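CDNA FLJ56608, highly similar to Homo sapiens chloride channel, calcium activated, family member 1 (CLCA1), mRNA (Homo sapiens, PDB 6PYO) may help mediate calcium-activated chloride conductance and regulate mucus production by goblet cells, the piece crystallised here being its calcium-binding von Willebrand factor type A domain. Local coordinates at residues A[11-16]-A[48-53]. Numbering follows the deposited sequence.
Sequences LVLDKS and MVTFDS. With CA (calcium ion), chain C.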
ATOM      1  N   LEU A  11      -3.638   0.294   1.767  1.00 35.11           N
ATOM      2  CA  LEU A  11      -2.288   0.720   2.069  1.00 36.66           C
ATOM      3  C   LEU A  11      -1.402  -0.511   2.166  1.00 35.67           C
ATOM      4  O   LEU A  11      -1.733  -1.485   2.864  1.00 36.47           O
ATOM      5  CB  LEU A  11      -2.255   1.492   3.387  1.00 39.28           C
ATOM      6  CG  LEU A  11      -2.495   2.971   3.371  1.00 40.25           C
ATOM      7  CD1 LEU A  11      -3.756   3.193   2.508  1.00 53.24           C
ATOM      8  CD2 LEU A  11      -2.652   3.559   4.748  1.00 39.46           C
ATOM      9  N   VAL A  12      -0.280  -0.475   1.468  1.00 33.43           N
ATOM     10  CA  VAL A  12       0.728  -1.523   1.522  1.00 40.50           C
ATOM     11  C   VAL A  12       2.026  -0.849   1.943  1.00 35.27           C
ATOM     12  O   VAL A  12       2.572  -0.002   1.218  1.00 35.81           O
ATOM     13  CB  VAL A  12       0.856  -2.262   0.191  1.00 35.82           C
ATOM     14  CG1 VAL A  12       1.893  -3.355   0.311  1.00 36.50           C
ATOM     15  CG2 VAL A  12      -0.497  -2.868  -0.166  1.00 30.63           C
ATOM     16  N   LEU A  13       2.473  -1.171   3.155  1.00 32.89           N
ATOM     17  CA  LEU A  13       3.433  -0.341   3.866  1.00 31.76           C
ATOM     18  C   LEU A  13       4.693  -1.161   4.129  1.00 29.82           C
ATOM     19  O   LEU A  13       4.639  -2.168   4.838  1.00 31.94           O
ATOM     20  CB  LEU A  13       2.831   0.162   5.172  1.00 38.22           C
ATOM     21  CG  LEU A  13       1.513   0.919   5.010  1.00 37.06           C
ATOM     22  CD1 LEU A  13       0.990   1.290   6.363  1.00 41.64           C
ATOM     23  CD2 LEU A  13       1.702   2.139   4.143  1.00 41.90           C
ATOM     24  N   ASP A  14       5.817  -0.674   3.630  1.00 32.64           N
ATOM     25  CA  ASP A  14       7.118  -1.313   3.806  1.00 32.73           C
ATOM     26  C   ASP A  14       7.647  -1.017   5.204  1.00 33.42           C
ATOM     27  O   ASP A  14       7.931   0.145   5.531  1.00 37.78           O
ATOM     28  CB  ASP A  14       8.035  -0.773   2.717  1.00 35.93           C
ATOM     29  CG  ASP A  14       9.367  -1.497   2.635  1.00 43.74           C
ATOM     30  OD1 ASP A  14       9.789  -2.105   3.645  1.00 31.83           O
ATOM     31  OD2 ASP A  14       9.974  -1.405   1.546  1.00 34.71           O
ATOM     32  N   LYS A  15       7.737  -2.056   6.056  1.00 38.65           N
ATOM     33  CA  LYS A  15       8.353  -1.921   7.370  1.00 37.37           C
ATOM     34  C   LYS A  15       9.673  -2.699   7.461  1.00 43.96           C
ATOM     35  O   LYS A  15      10.098  -3.066   8.565  1.00 42.62           O
ATOM     36  CB  LYS A  15       7.393  -2.357   8.490  1.00 33.73           C
ATOM     37  CG  LYS A  15       6.895  -3.803   8.343  1.00 38.32           C
ATOM     38  CD  LYS A  15       6.764  -4.553   9.651  1.00 52.59           C
ATOM     39  CE  LYS A  15       8.041  -4.555  10.479  1.00 47.30           C
ATOM     40  NZ  LYS A  15       8.945  -5.691  10.137  1.00 45.16           N
ATOM     41  N   SER A  16      10.326  -2.962   6.326  1.00 41.48           N
ATOM     42  CA  SER A  16      11.536  -3.777   6.289  1.00 40.19           C
ATOM     43  C   SER A  16      12.710  -3.019   6.897  1.00 38.68           C
ATOM     44  O   SER A  16      12.639  -1.819   7.159  1.00 37.39           O
ATOM     45  CB  SER A  16      11.841  -4.195   4.853  1.00 39.72           C
ATOM     46  OG  SER A  16      12.158  -3.084   4.014  1.00 37.51           O
ATOM     47  N   MET A  48      -5.253  -2.248   5.220  1.00 35.86           N
ATOM     48  CA  MET A  48      -3.877  -1.895   5.512  1.00 33.50           C
ATOM     49  C   MET A  48      -3.065  -3.155   5.727  1.00 33.54           C
ATOM     50  O   MET A  48      -3.383  -3.994   6.594  1.00 35.74           O
ATOM     51  CB  MET A  48      -3.773  -0.960   6.725  1.00 37.28           C
ATOM     52  CG  MET A  48      -2.326  -0.772   7.202  1.00 44.88           C
ATOM     53  SD  MET A  48      -2.121   0.416   8.574  1.00 51.59           S
ATOM     54  CE  MET A  48      -3.632   1.376   8.435  1.00 35.79           C
ATOM     55  N   VAL A  49      -2.000  -3.252   4.942  1.00 33.79           N
ATOM     56  CA  VAL A  49      -1.037  -4.345   4.983  1.00 38.15           C
ATOM     57  C   VAL A  49       0.338  -3.747   5.224  1.00 32.32           C
ATOM     58  O   VAL A  49       0.715  -2.795   4.546  1.00 34.21           O
ATOM     59  CB  VAL A  49      -1.058  -5.146   3.668  1.00 30.78           C
ATOM     60  CG1 VAL A  49       0.103  -6.117   3.584  1.00 41.22           C
ATOM     61  CG2 VAL A  49      -2.403  -5.835   3.525  1.00 37.41           C
ATOM     62  N   THR A  50       1.071  -4.270   6.219  1.00 32.87           N
ATOM     63  CA  THR A  50       2.507  -4.039   6.317  1.00 33.15           C
ATOM     64  C   THR A  50       3.267  -5.233   5.752  1.00 37.50           C
ATOM     65  O   THR A  50       2.746  -6.338   5.595  1.00 41.57           O
ATOM     66  CB  THR A  50       2.975  -3.810   7.753  1.00 37.67           C
ATOM     67  OG1 THR A  50       2.420  -4.834   8.555  1.00 42.32           O
ATOM     68  CG2 THR A  50       2.548  -2.451   8.253  1.00 41.31           C
ATOM     69  N   PHE A  51       4.527  -5.023   5.454  1.00 35.42           N
ATOM     70  CA  PHE A  51       5.250  -6.173   4.947  1.00 36.33           C
ATOM     71  C   PHE A  51       6.722  -5.996   5.271  1.00 39.26           C
ATOM     72  O   PHE A  51       7.236  -4.867   5.267  1.00 37.90           O
ATOM     73  CB  PHE A  51       5.042  -6.392   3.444  1.00 36.89           C
ATOM     74  CG  PHE A  51       5.657  -5.328   2.593  1.00 39.96           C
ATOM     75  CD1 PHE A  51       6.977  -5.441   2.143  1.00 41.59           C
ATOM     76  CD2 PHE A  51       4.915  -4.215   2.229  1.00 41.25           C
ATOM     77  CE1 PHE A  51       7.538  -4.451   1.356  1.00 40.87           C
ATOM     78  CE2 PHE A  51       5.462  -3.216   1.452  1.00 38.09           C
ATOM     79  CZ  PHE A  51       6.769  -3.333   1.006  1.00 39.52           C
ATOM     80  N   ASP A  52       7.335  -7.120   5.617  1.00 39.82           N
ATOM     81  CA  ASP A  52       8.824  -7.273   5.549  1.00 44.15           C
ATOM     82  C   ASP A  52       9.063  -8.342   4.489  1.00 46.69           C
ATOM     83  O   ASP A  52       8.704  -8.143   3.331  1.00 42.21           O
ATOM     84  CB  ASP A  52       9.394  -7.557   6.929  1.00 42.97           C
ATOM     85  CG  ASP A  52       8.492  -8.438   7.796  1.00 46.02           C
ATOM     86  OD1 ASP A  52       8.195  -9.594   7.394  1.00 41.50           O
ATOM     87  OD2 ASP A  52       8.075  -7.970   8.878  1.00 43.43           O
ATOM     88  N   SER A  53       9.683  -9.472   4.854  1.00 41.03           N
ATOM     89  CA  SER A  53       9.750 -10.648   3.984  1.00 45.13           C
ATOM     90  C   SER A  53       8.396 -11.327   3.822  1.00 37.46           C
ATOM     91  O   SER A  53       8.212 -12.087   2.871  1.00 46.35           O
ATOM     92  CB  SER A  53      10.784 -11.673   4.534  1.00 39.85           C
ATOM     93  OG  SER A  53      10.483 -12.089   5.864  1.00 44.96           O
TER
HETATM   94 CA    CA C 701      13.888  -3.195   2.436  1.00 38.97          CA
HETATM   95  O   HOH W   1      15.649  -3.597   0.851  1.00 46.14           O
HETATM   96  O   HOH W   2      12.381  -2.010   1.049  1.00 36.31           O
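Strands 11-14 and 48-51 run parallel, their axes 4.6 Å apart; four backbone hydrogen bonds, alternating in direction, give the register, Leu-11 with Met-48 through Asp-14 with Phe-51. The straightest runs from Val-49 N to Leu-11 O (2.7 Å, 168° at the hydrogen); the last, Lys-15 N to Phe-51 O, carries the pairing one residue past the end of strand 11-14. Side chains pack most closely, salt bridge aside, at the Phe-51 ring, where Asp-14 CB comes within 3.3 Å of CZ. The first torsion of Phe-51 (68°) sets CG between backbone N and carbonyl carbon, turning the ring across the neighbouring strand, so that Asp-14 CA sits over one face, 3.7 Å from the centroid, in a CH-pi contact. Helix 24-39 links the two strands in a beta-alpha-beta crossover of the Rossmann-like VWA fold, and the DxSxS sequence of the MIDAS metal site starts at Asp-14. Its OD1 accepts hydrogen bonds from both Ser-16 N, closing an Asx turn, and Ser-16 OG (2.6 Å), which itself binds calcium at 2.3 Å; Ser-18 and Thr-85 complete the protein ligands. Asp-14 OD2 is hydrogen-bonded to Thr-113 OG1. An alanine at Asp-14 would remove both carboxylate oxygens and would probably leave the Ser-16 hydroxyl less firmly oriented toward the metal. On the more exposed side, Lys-15 and Asp-52 lie side by side, NZ meeting the anti lone pair of OD2 at 2.7 Å in a salt bridge.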